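PDB 2Q88: putative ABC transporter amino acid-binding protein, which binds the compatible solutes ectoine and hydroxyectoine and probably delivers them to an ABC transporter for uptake. Local coordinates for residues I17-T26 against K33-V41; V90-E101 against A198-K209. One frame throughout, in Å; residues are numbered along the deposited sequence.

Contact 1 of 2, residues I17-T26 against K33-V41; sequences IAIANEPPFT and KVSGAAPDV. With 4CS ((4S)-2-methyl-1,4,5,6-tetrahydropyrimidine-4-carboxylic acid), chain F.
T26 and G36 meet with their CA atoms 4.1 Å apart, where the loop after strand 14-19 runs past the start of helix 37-48. Two N-H groups of the first helical turn bind this loop. A37 N donates to P24 O at 3.0 Å, almost straight at 174°. A38 N donates to F25 O, also at 3.0 Å, and lies in the plane of that carbonyl. P39 follows, and its CD packs on the same F25 O. G36 is the N-cap residue. A CB on it would run into T26 CA and F25 O, so the absence of a side chain permits the close approach.

Next to these bonds the side chains meet through apolar contacts. T26 CG2 lies 3.9 Å from P39 CD, and the two side chains cross at about a right angle. Its methyl faces that way because OG1 takes the place between the backbone N and the carbonyl carbon (chi1 55°). There OG1 accepts the N-H of E22 at 2.9 Å and closes the loop on itself. I19 CG2 touches P39 CG. I19 CD1 and V34 CG1 meet tip to tip, 3.9 Å apart.

This is the first beta-strand and first ligand loop of a family 3 solute-binding protein, and it carries two residues of the ectoine pocket. E22 extends its carboxylate to the ligand ring. OE2 accepts from 4CS NAG at 2.8 Å and 166°, while OE1 takes a weak, bent bond from the same nitrogen. S176 and Y61 hydroxyls bond to OE2 and OE1 and fix the rotation of the group. The carboxylate probably offsets the positive charge of the ligand's amidinium. The F25 ring carries 4CS CAA over its centre, 3.4 Å above the plane, in a CH-pi arrangement. F240 meets F25 edge-to-face.

Contact 2 of 2, residues V90-E101 against A198-K209; sequences VAYSQPILCDAE and APVYCDGAAFRK
C98 and C202 are joined by a disulfide at a non-hydrogen-bonded antiparallel pair, with CA atoms 3.9 Å apart. The SG-SG bond is 2.0 Å long and its torsion is 99°. D99 and Y201 form the next pair, with bonds between both backbones. A second antiparallel pairing joins A91 to F207 and Y92 to A206. Between the two, the register shifts by two residues and D203 bridges the gap. Its OD1 accepts L97 N at 2.7 Å, nearly head-on to the carboxylate C-O bond. Its backbone O accepts I96 N, and its N donates to L97 O. With an alanine in place of D203, L97 N loses this acceptor and the chain at L97 would probably be freer to move.

The middle is tightly packed, at D203 and G204. A CB on G204 would clash with S93 OG, which donates to Q94 O and accepts a weak bond from A205 N. G204 O sits at the edge of the Y92 ring, 3.6 Å from CE1. The Y92 hydroxyl bonds to L80 O.

The ends are looser, with P199, V200 and K209 exposed. V200 lays CG1 against D99 O. A water links E101 N to P199 O. E101 itself is buried, hydrogen-bonded through OE2 to T134 OG1. The same OE2 comes 3.4 Å from Y201 CE2, with carboxylate and ring planes 79° apart. At the far end K209 bends back at chi2 (-73°) and NZ donates to V90 O at 3.0 Å, from above the carbonyl plane. C87 O is its second acceptor.

The two segments run between the lobes, consistent with the paired hinge strands of two-lobed binding proteins. The disulfide and the backbone bonds on either side of it probably keep the two segments paired if the lobes move.

How the contacts relate
Contact 1 comes first along the chain and ends before contact 2 begins. Their centres are 14 Å apart, and they touch. L97 CD1 of contact 2 packs 3.8 Å from F25 CD2 of contact 1, and also reaches the backbone of A38. Contact 1 lies in the first lobe and takes in the end of strand 14-19, the middle strand of the parallel sheet with 53-58 and 75-76. Contact 2 runs from strands 91-92 and 206-207 to strand 98-106, part of the mixed sheet of the other lobe. The ligand lies in the cleft between the lobes. F25, which covers the ligand's methyl group, thus also packs against the connection between the lobes.

Contact 1 of 2, residues I17-T26 against K33-V41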
loop_
_atom_site.group_PDB
_atom_site.type_symbol
_atom_site.label_atom_id
_atom_site.label_comp_id
_atom_site.label_asym_id
_atom_site.label_seq_id
_atom_site.Cartn_x
_atom_site.Cartn_y
_atom_site.Cartn_z
ATOM N N ILE A 17 -2.307 14.243 -2.349
ATOM C CA ILE A 17 -2.045 12.891 -1.833
ATOM C C ILE A 17 -1.219 12.079 -2.832
ATOM O O ILE A 17 -1.319 12.279 -4.040
ATOM C CB ILE A 17 -3.371 12.156 -1.435
ATOM C CG1 ILE A 17 -4.291 11.945 -2.652
ATOM C CG2 ILE A 17 -4.090 12.912 -0.283
ATOM C CD1 ILE A 17 -5.603 11.172 -2.384
ATOM N N ALA A 18 -0.404 11.162 -2.325
ATOM C CA ALA A 18 0.390 10.304 -3.186
ATOM C C ALA A 18 -0.251 8.928 -3.211
ATOM O O ALA A 18 -0.581 8.387 -2.152
ATOM C CB ALA A 18 1.817 10.232 -2.685
ATOM N N ILE A 19 -0.443 8.387 -4.422
ATOM C CA ILE A 19 -1.011 7.050 -4.645
ATOM C C ILE A 19 -0.179 6.274 -5.678
ATOM O O ILE A 19 0.691 6.850 -6.321
ATOM C CB ILE A 19 -2.472 7.146 -5.141
ATOM C CG1 ILE A 19 -2.538 7.740 -6.556
ATOM C CG2 ILE A 19 -3.333 7.942 -4.160
ATOM C CD1 ILE A 19 -3.863 7.459 -7.267
ATOM N N ALA A 20 -0.455 4.978 -5.852
ATOM C CA ALA A 20 0.298 4.174 -6.822
ATOM C C ALA A 20 -0.530 3.556 -7.943
ATOM O O ALA A 20 0.046 3.026 -8.897
ATOM C CB ALA A 20 1.098 3.090 -6.116
ATOM N N ASN A 21 -1.857 3.611 -7.835
ATOM C CA ASN A 21 -2.763 2.919 -8.776
ATOM C C ASN A 21 -2.647 1.380 -8.681
ATOM O O ASN A 21 -2.149 0.718 -9.588
ATOM C CB ASN A 21 -2.566 3.408 -10.217
ATOM C CG ASN A 21 -3.740 3.064 -11.116
ATOM O OD1 ASN A 21 -4.832 2.738 -10.642
ATOM N ND2 ASN A 21 -3.522 3.134 -12.421
ATOM N N GLU A 22 -3.097 0.836 -7.559
ATOM C CA GLU A 22 -3.020 -0.602 -7.280
ATOM C C GLU A 22 -4.306 -1.021 -6.570
ATOM O O GLU A 22 -4.358 -1.046 -5.340
ATOM C CB GLU A 22 -1.795 -0.923 -6.414
ATOM C CG GLU A 22 -1.624 -2.416 -6.104
ATOM C CD GLU A 22 -0.521 -2.694 -5.099
ATOM O OE1 GLU A 22 0.593 -2.162 -5.296
ATOM O OE2 GLU A 22 -0.759 -3.459 -4.121
ATOM N N PRO A 23 -5.366 -1.298 -7.337
ATOM C CA PRO A 23 -6.637 -1.711 -6.742
ATOM C C PRO A 23 -6.474 -2.969 -5.873
ATOM O O PRO A 23 -5.710 -3.860 -6.258
ATOM C CB PRO A 23 -7.535 -2.008 -7.961
ATOM C CG PRO A 23 -6.909 -1.294 -9.130
ATOM C CD PRO A 23 -5.433 -1.184 -8.808
ATOM N N PRO A 24 -7.207 -3.095 -4.763
ATOM C CA PRO A 24 -8.194 -2.121 -4.277
ATOM C C PRO A 24 -7.692 -1.065 -3.281
ATOM O O PRO A 24 -8.518 -0.397 -2.643
ATOM C CB PRO A 24 -9.196 -3.020 -3.555
ATOM C CG PRO A 24 -8.327 -4.088 -2.937
ATOM C CD PRO A 24 -7.211 -4.319 -3.944
ATOM N N PHE A 25 -6.377 -0.908 -3.147
ATOM C CA PHE A 25 -5.812 0.142 -2.300
ATOM C C PHE A 25 -6.036 1.535 -2.902
ATOM O O PHE A 25 -6.459 2.450 -2.196
ATOM C CB PHE A 25 -4.323 -0.088 -2.074
ATOM C CG PHE A 25 -4.013 -1.335 -1.288
ATOM C CD1 PHE A 25 -3.926 -2.566 -1.920
ATOM C CD2 PHE A 25 -3.789 -1.269 0.086
ATOM C CE1 PHE A 25 -3.624 -3.735 -1.191
ATOM C CE2 PHE A 25 -3.480 -2.424 0.821
ATOM C CZ PHE A 25 -3.399 -3.655 0.178
ATOM N N THR A 26 -5.742 1.679 -4.195
ATOM C CA THR A 26 -5.899 2.951 -4.924
ATOM C C THR A 26 -6.305 2.607 -6.338
ATOM O O THR A 26 -5.924 1.560 -6.861
ATOM C CB THR A 26 -4.579 3.758 -4.993
ATOM O OG1 THR A 26 -3.552 2.937 -5.553
ATOM C CG2 THR A 26 -4.046 4.132 -3.595
ATOM N N LYS A 33 -11.304 10.311 -11.606
ATOM C CA LYS A 33 -11.754 10.164 -10.219
ATOM C C LYS A 33 -10.868 9.143 -9.521
ATOM O O LYS A 33 -10.744 8.009 -9.967
ATOM C CB LYS A 33 -13.235 9.738 -10.132
ATOM C CG LYS A 33 -13.473 8.310 -9.584
ATOM C CD LYS A 33 -14.936 8.012 -9.309
ATOM C CE LYS A 33 -15.101 6.621 -8.688
ATOM N NZ LYS A 33 -16.530 6.166 -8.694
ATOM N N VAL A 34 -10.215 9.577 -8.456
ATOM C CA VAL A 34 -9.388 8.687 -7.671
ATOM C C VAL A 34 -10.287 8.035 -6.637
ATOM O O VAL A 34 -11.082 8.711 -5.986
ATOM C CB VAL A 34 -8.217 9.443 -7.037
ATOM C CG1 VAL A 34 -7.400 8.535 -6.133
ATOM C CG2 VAL A 34 -7.350 10.050 -8.155
ATOM N N SER A 35 -10.177 6.711 -6.535
ATOM C CA SER A 35 -10.895 5.934 -5.548
ATOM C C SER A 35 -9.973 4.820 -5.050
ATOM O O SER A 35 -8.749 4.968 -5.077
ATOM C CB SER A 35 -12.177 5.351 -6.149
ATOM O OG SER A 35 -11.870 4.516 -7.242
ATOM N N GLY A 36 -10.559 3.713 -4.612
ATOM C CA GLY A 36 -9.824 2.719 -3.840
ATOM C C GLY A 36 -9.985 3.065 -2.375
ATOM O O GLY A 36 -10.409 4.174 -2.035
ATOM N N ALA A 37 -9.663 2.111 -1.508
ATOM C CA ALA A 37 -9.927 2.222 -0.083
ATOM C C ALA A 37 -9.154 3.331 0.613
ATOM O O ALA A 37 -9.695 4.023 1.473
ATOM C CB ALA A 37 -9.685 0.886 0.608
ATOM N N ALA A 38 -7.891 3.508 0.242
ATOM C CA ALA A 38 -7.060 4.488 0.924
ATOM C C ALA A 38 -7.469 5.938 0.591
ATOM O O ALA A 38 -7.685 6.723 1.521
ATOM C CB ALA A 38 -5.578 4.225 0.666
ATOM N N PRO A 39 -7.611 6.289 -0.695
ATOM C CA PRO A 39 -8.142 7.607 -1.067
ATOM C C PRO A 39 -9.592 7.852 -0.629
ATOM O O PRO A 39 -9.947 8.994 -0.352
ATOM C CB PRO A 39 -8.043 7.605 -2.589
ATOM C CG PRO A 39 -6.968 6.593 -2.878
ATOM C CD PRO A 39 -7.258 5.501 -1.894
ATOM N N ASP A 40 -10.419 6.810 -0.558
ATOM C CA ASP A 40 -11.810 6.998 -0.111
ATOM C C ASP A 40 -11.872 7.397 1.366
ATOM O O ASP A 40 -12.613 8.305 1.746
ATOM C CB ASP A 40 -12.669 5.751 -0.353
ATOM C CG ASP A 40 -13.242 5.670 -1.778
ATOM O OD1 ASP A 40 -12.885 6.471 -2.673
ATOM O OD2 ASP A 40 -14.073 4.797 -2.102
ATOM N N VAL A 41 -11.100 6.712 2.202
ATOM C CA VAL A 41 -10.997 7.054 3.618
ATOM C C VAL A 41 -10.417 8.469 3.795
ATOM O O VAL A 41 -10.939 9.274 4.578
ATOM C CB VAL A 41 -10.154 6.005 4.382
ATOM C CG1 VAL A 41 -9.737 6.517 5.768
ATOM C CG2 VAL A 41 -10.930 4.717 4.524
HETATM O O 4CS F . 5.446 -1.239 0.229
HETATM C C 4CS F . 4.231 -1.231 0.423
HETATM O OXT 4CS F . 3.752 -0.525 1.319
HETATM C CA 4CS F . 3.319 -2.113 -0.420
HETATM C CB 4CS F . 3.724 -2.166 -1.881
HETATM C CAD 4CS F . 2.786 -3.109 -2.641
HETATM N NAG 4CS F . 1.379 -2.671 -2.445
HETATM C CAI 4CS F . 0.984 -1.981 -1.288
HETATM C CAA 4CS F . -0.474 -1.524 -1.113
HETATM N N 4CS F . 1.919 -1.670 -0.292
#

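Contact 2 of 2, residues V90-E101 against A198-K209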
loop_
_atom_site.group_PDB
_atom_site.type_symbol
_atom_site.label_atom_id
_atom_site.label_comp_id
_atom_site.label_asym_id
_atom_site.label_seq_id
_atom_site.Cartn_x
_atom_site.Cartn_y
_atom_site.Cartn_z
ATOM N N VAL A 90 8.377 9.337 8.679
ATOM C CA VAL A 90 7.081 10.007 8.521
ATOM C C VAL A 90 6.247 9.950 9.802
ATOM O O VAL A 90 6.531 9.154 10.697
ATOM C CB VAL A 90 6.251 9.369 7.372
ATOM C CG1 VAL A 90 6.980 9.494 6.056
ATOM C CG2 VAL A 90 5.955 7.905 7.667
ATOM N N ALA A 91 5.221 10.793 9.878
ATOM C CA ALA A 91 4.240 10.741 10.958
ATOM C C ALA A 91 2.986 10.024 10.445
ATOM O O ALA A 91 2.210 10.592 9.688
ATOM C CB ALA A 91 3.897 12.146 11.422
ATOM N N TYR A 92 2.819 8.774 10.868
ATOM C CA TYR A 92 1.707 7.924 10.465
ATOM C C TYR A 92 0.471 8.168 11.307
ATOM O O TYR A 92 0.564 8.456 12.505
ATOM C CB TYR A 92 2.090 6.452 10.635
ATOM C CG TYR A 92 2.691 5.776 9.418
ATOM C CD1 TYR A 92 1.929 5.540 8.276
ATOM C CD2 TYR A 92 4.001 5.311 9.444
ATOM C CE1 TYR A 92 2.477 4.888 7.163
ATOM C CE2 TYR A 92 4.565 4.663 8.343
ATOM C CZ TYR A 92 3.804 4.467 7.213
ATOM O OH TYR A 92 4.358 3.823 6.135
ATOM N N SER A 93 -0.690 8.029 10.678
ATOM C CA SER A 93 -1.937 7.914 11.400
ATOM C C SER A 93 -2.003 6.540 12.052
ATOM O O SER A 93 -1.100 5.732 11.899
ATOM C CB SER A 93 -3.109 8.024 10.424
ATOM O OG SER A 93 -3.192 6.843 9.642
ATOM N N GLN A 94 -3.095 6.276 12.761
ATOM C CA GLN A 94 -3.405 4.936 13.263
ATOM C C GLN A 94 -3.732 4.005 12.075
ATOM O O GLN A 94 -3.924 4.501 10.965
ATOM C CB GLN A 94 -4.559 5.037 14.273
ATOM C CG GLN A 94 -4.140 5.692 15.615
ATOM C CD GLN A 94 -3.030 4.936 16.344
ATOM O OE1 GLN A 94 -2.974 3.702 16.315
ATOM N NE2 GLN A 94 -2.151 5.677 17.005
ATOM N N PRO A 95 -3.748 2.685 12.277
ATOM C CA PRO A 95 -3.891 1.740 11.168
ATOM C C PRO A 95 -5.212 1.845 10.427
ATOM O O PRO A 95 -6.242 2.162 11.019
ATOM C CB PRO A 95 -3.775 0.365 11.834
ATOM C CG PRO A 95 -3.231 0.603 13.190
ATOM C CD PRO A 95 -3.628 1.994 13.572
ATOM N N ILE A 96 -5.163 1.579 9.124
ATOM C CA ILE A 96 -6.342 1.667 8.267
ATOM C C ILE A 96 -6.545 0.401 7.443
ATOM O O ILE A 96 -7.547 -0.302 7.627
ATOM C CB ILE A 96 -6.264 2.919 7.337
ATOM C CG1 ILE A 96 -6.208 4.203 8.174
ATOM C CG2 ILE A 96 -7.470 2.945 6.386
ATOM C CD1 ILE A 96 -5.940 5.493 7.397
ATOM N N LEU A 97 -5.610 0.126 6.527
ATOM C CA LEU A 97 -5.720 -1.008 5.592
ATOM C C LEU A 97 -4.697 -2.098 5.885
ATOM O O LEU A 97 -3.489 -1.880 5.783
ATOM C CB LEU A 97 -5.555 -0.552 4.146
ATOM C CG LEU A 97 -6.447 0.589 3.636
ATOM C CD1 LEU A 97 -6.225 0.751 2.142
ATOM C CD2 LEU A 97 -7.917 0.282 3.895
ATOM N N CYS A 98 -5.202 -3.271 6.233
ATOM C CA CYS A 98 -4.374 -4.414 6.607
ATOM C C CYS A 98 -4.419 -5.480 5.525
ATOM O O CYS A 98 -5.468 -5.718 4.942
ATOM C CB CYS A 98 -4.875 -4.995 7.931
ATOM S SG CYS A 98 -4.730 -3.845 9.311
ATOM N N ASP A 99 -3.280 -6.110 5.239
ATOM C CA ASP A 99 -3.251 -7.215 4.279
ATOM C C ASP A 99 -2.008 -8.080 4.403
ATOM O O ASP A 99 -0.959 -7.631 4.879
ATOM C CB ASP A 99 -3.370 -6.710 2.833
ATOM C CG ASP A 99 -4.105 -7.705 1.924
ATOM O OD1 ASP A 99 -4.694 -8.686 2.431
ATOM O OD2 ASP A 99 -4.160 -7.594 0.690
ATOM N N ALA A 100 -2.151 -9.323 3.957
ATOM C CA ALA A 100 -1.046 -10.258 3.840
ATOM C C ALA A 100 -0.443 -10.123 2.436
ATOM O O ALA A 100 -0.999 -9.429 1.584
ATOM C CB ALA A 100 -1.559 -11.659 4.068
ATOM N N GLU A 101 0.682 -10.800 2.198
ATOM C CA GLU A 101 1.357 -10.765 0.903
ATOM C C GLU A 101 1.004 -12.013 0.106
ATOM O O GLU A 101 0.758 -13.080 0.685
ATOM C CB GLU A 101 2.887 -10.678 1.073
ATOM C CG GLU A 101 3.389 -9.521 1.932
ATOM C CD GLU A 101 3.455 -8.213 1.156
ATOM O OE1 GLU A 101 2.671 -8.050 0.194
ATOM O OE2 GLU A 101 4.303 -7.359 1.486
ATOM N N ALA A 198 5.819 -14.697 5.528
ATOM C CA ALA A 198 5.751 -13.251 5.326
ATOM C C ALA A 198 4.887 -12.615 6.418
ATOM O O ALA A 198 3.925 -13.238 6.874
ATOM C CB ALA A 198 5.185 -12.944 3.947
ATOM N N PRO A 199 5.224 -11.392 6.842
ATOM C CA PRO A 199 4.415 -10.674 7.835
ATOM C C PRO A 199 3.080 -10.225 7.253
ATOM O O PRO A 199 2.937 -10.111 6.038
ATOM C CB PRO A 199 5.262 -9.431 8.156
ATOM C CG PRO A 199 6.617 -9.719 7.622
ATOM C CD PRO A 199 6.400 -10.605 6.428
ATOM N N VAL A 200 2.101 -10.003 8.119
ATOM C CA VAL A 200 0.903 -9.278 7.723
ATOM C C VAL A 200 1.210 -7.834 8.078
ATOM O O VAL A 200 1.843 -7.563 9.109
ATOM C CB VAL A 200 -0.354 -9.802 8.432
ATOM C CG1 VAL A 200 -1.596 -8.984 8.042
ATOM C CG2 VAL A 200 -0.573 -11.270 8.081
ATOM N N TYR A 201 0.812 -6.920 7.199
ATOM C CA TYR A 201 1.101 -5.506 7.342
ATOM C C TYR A 201 -0.208 -4.734 7.452
ATOM O O TYR A 201 -1.248 -5.220 7.008
ATOM C CB TYR A 201 1.832 -4.991 6.100
ATOM C CG TYR A 201 3.266 -5.428 5.940
ATOM C CD1 TYR A 201 4.269 -4.915 6.765
ATOM C CD2 TYR A 201 3.628 -6.334 4.949
ATOM C CE1 TYR A 201 5.589 -5.310 6.618
ATOM C CE2 TYR A 201 4.956 -6.737 4.790
ATOM C CZ TYR A 201 5.926 -6.216 5.630
ATOM O OH TYR A 201 7.235 -6.609 5.498
ATOM N N CYS A 202 -0.136 -3.545 8.049
ATOM C CA CYS A 202 -1.197 -2.539 7.953
ATOM C C CYS A 202 -0.604 -1.202 7.555
ATOM O O CYS A 202 0.515 -0.867 7.942
ATOM C CB CYS A 202 -1.927 -2.345 9.285
ATOM S SG CYS A 202 -2.785 -3.777 9.955
ATOM N N ASP A 203 -1.364 -0.422 6.800
ATOM C CA ASP A 203 -0.946 0.924 6.462
ATOM C C ASP A 203 -1.572 1.988 7.386
ATOM O O ASP A 203 -2.281 1.674 8.340
ATOM C CB ASP A 203 -1.256 1.224 4.984
ATOM C CG ASP A 203 -2.636 1.830 4.768
ATOM O OD1 ASP A 203 -3.546 1.603 5.597
ATOM O OD2 ASP A 203 -2.900 2.572 3.794
ATOM N N GLY A 204 -1.255 3.241 7.110
ATOM C CA GLY A 204 -2.002 4.377 7.628
ATOM C C GLY A 204 -1.673 5.486 6.656
ATOM O O GLY A 204 -0.812 5.303 5.792
ATOM N N ALA A 205 -2.332 6.632 6.783
ATOM C CA ALA A 205 -1.899 7.801 6.035
ATOM C C ALA A 205 -0.574 8.297 6.636
ATOM O O ALA A 205 -0.419 8.304 7.851
ATOM C CB ALA A 205 -2.961 8.891 6.084
ATOM N N ALA A 206 0.380 8.684 5.791
ATOM C CA ALA A 206 1.658 9.212 6.283
ATOM C C ALA A 206 1.764 10.711 6.028
ATOM O O ALA A 206 1.494 11.169 4.918
ATOM C CB ALA A 206 2.813 8.504 5.630
ATOM N N PHE A 207 2.191 11.450 7.051
ATOM C CA PHE A 207 2.362 12.895 6.962
ATOM C C PHE A 207 3.806 13.255 7.241
ATOM O O PHE A 207 4.535 12.476 7.845
ATOM C CB PHE A 207 1.448 13.600 7.969
ATOM C CG PHE A 207 0.001 13.238 7.818
ATOM C CD1 PHE A 207 -0.527 12.131 8.487
ATOM C CD2 PHE A 207 -0.834 13.992 7.005
ATOM C CE1 PHE A 207 -1.874 11.783 8.340
ATOM C CE2 PHE A 207 -2.176 13.651 6.859
ATOM C CZ PHE A 207 -2.691 12.541 7.526
ATOM N N ARG A 208 4.211 14.431 6.781
ATOM C CA ARG A 208 5.533 14.965 7.073
ATOM C C ARG A 208 5.677 15.079 8.595
ATOM O O ARG A 208 4.732 15.489 9.279
ATOM C CB ARG A 208 5.668 16.338 6.415
ATOM C CG ARG A 208 6.921 16.555 5.600
ATOM C CD ARG A 208 7.120 18.016 5.155
ATOM N NE ARG A 208 7.280 18.908 6.305
ATOM C CZ ARG A 208 6.459 19.908 6.632
ATOM N NH1 ARG A 208 5.396 20.198 5.885
ATOM N NH2 ARG A 208 6.715 20.634 7.710
ATOM N N LYS A 209 6.841 14.701 9.127
ATOM C CA LYS A 209 7.104 14.742 10.581
ATOM C C LYS A 209 6.721 16.065 11.253
ATOM O O LYS A 209 6.189 16.081 12.378
ATOM C CB LYS A 209 8.578 14.431 10.865
ATOM C CG LYS A 209 8.928 12.952 10.825
ATOM C CD LYS A 209 8.389 12.222 12.042
ATOM C CE LYS A 209 9.041 10.859 12.188
ATOM N NZ LYS A 209 8.233 9.974 13.075
HETATM O O HOH W 1 1.647 -12.133 4.412
#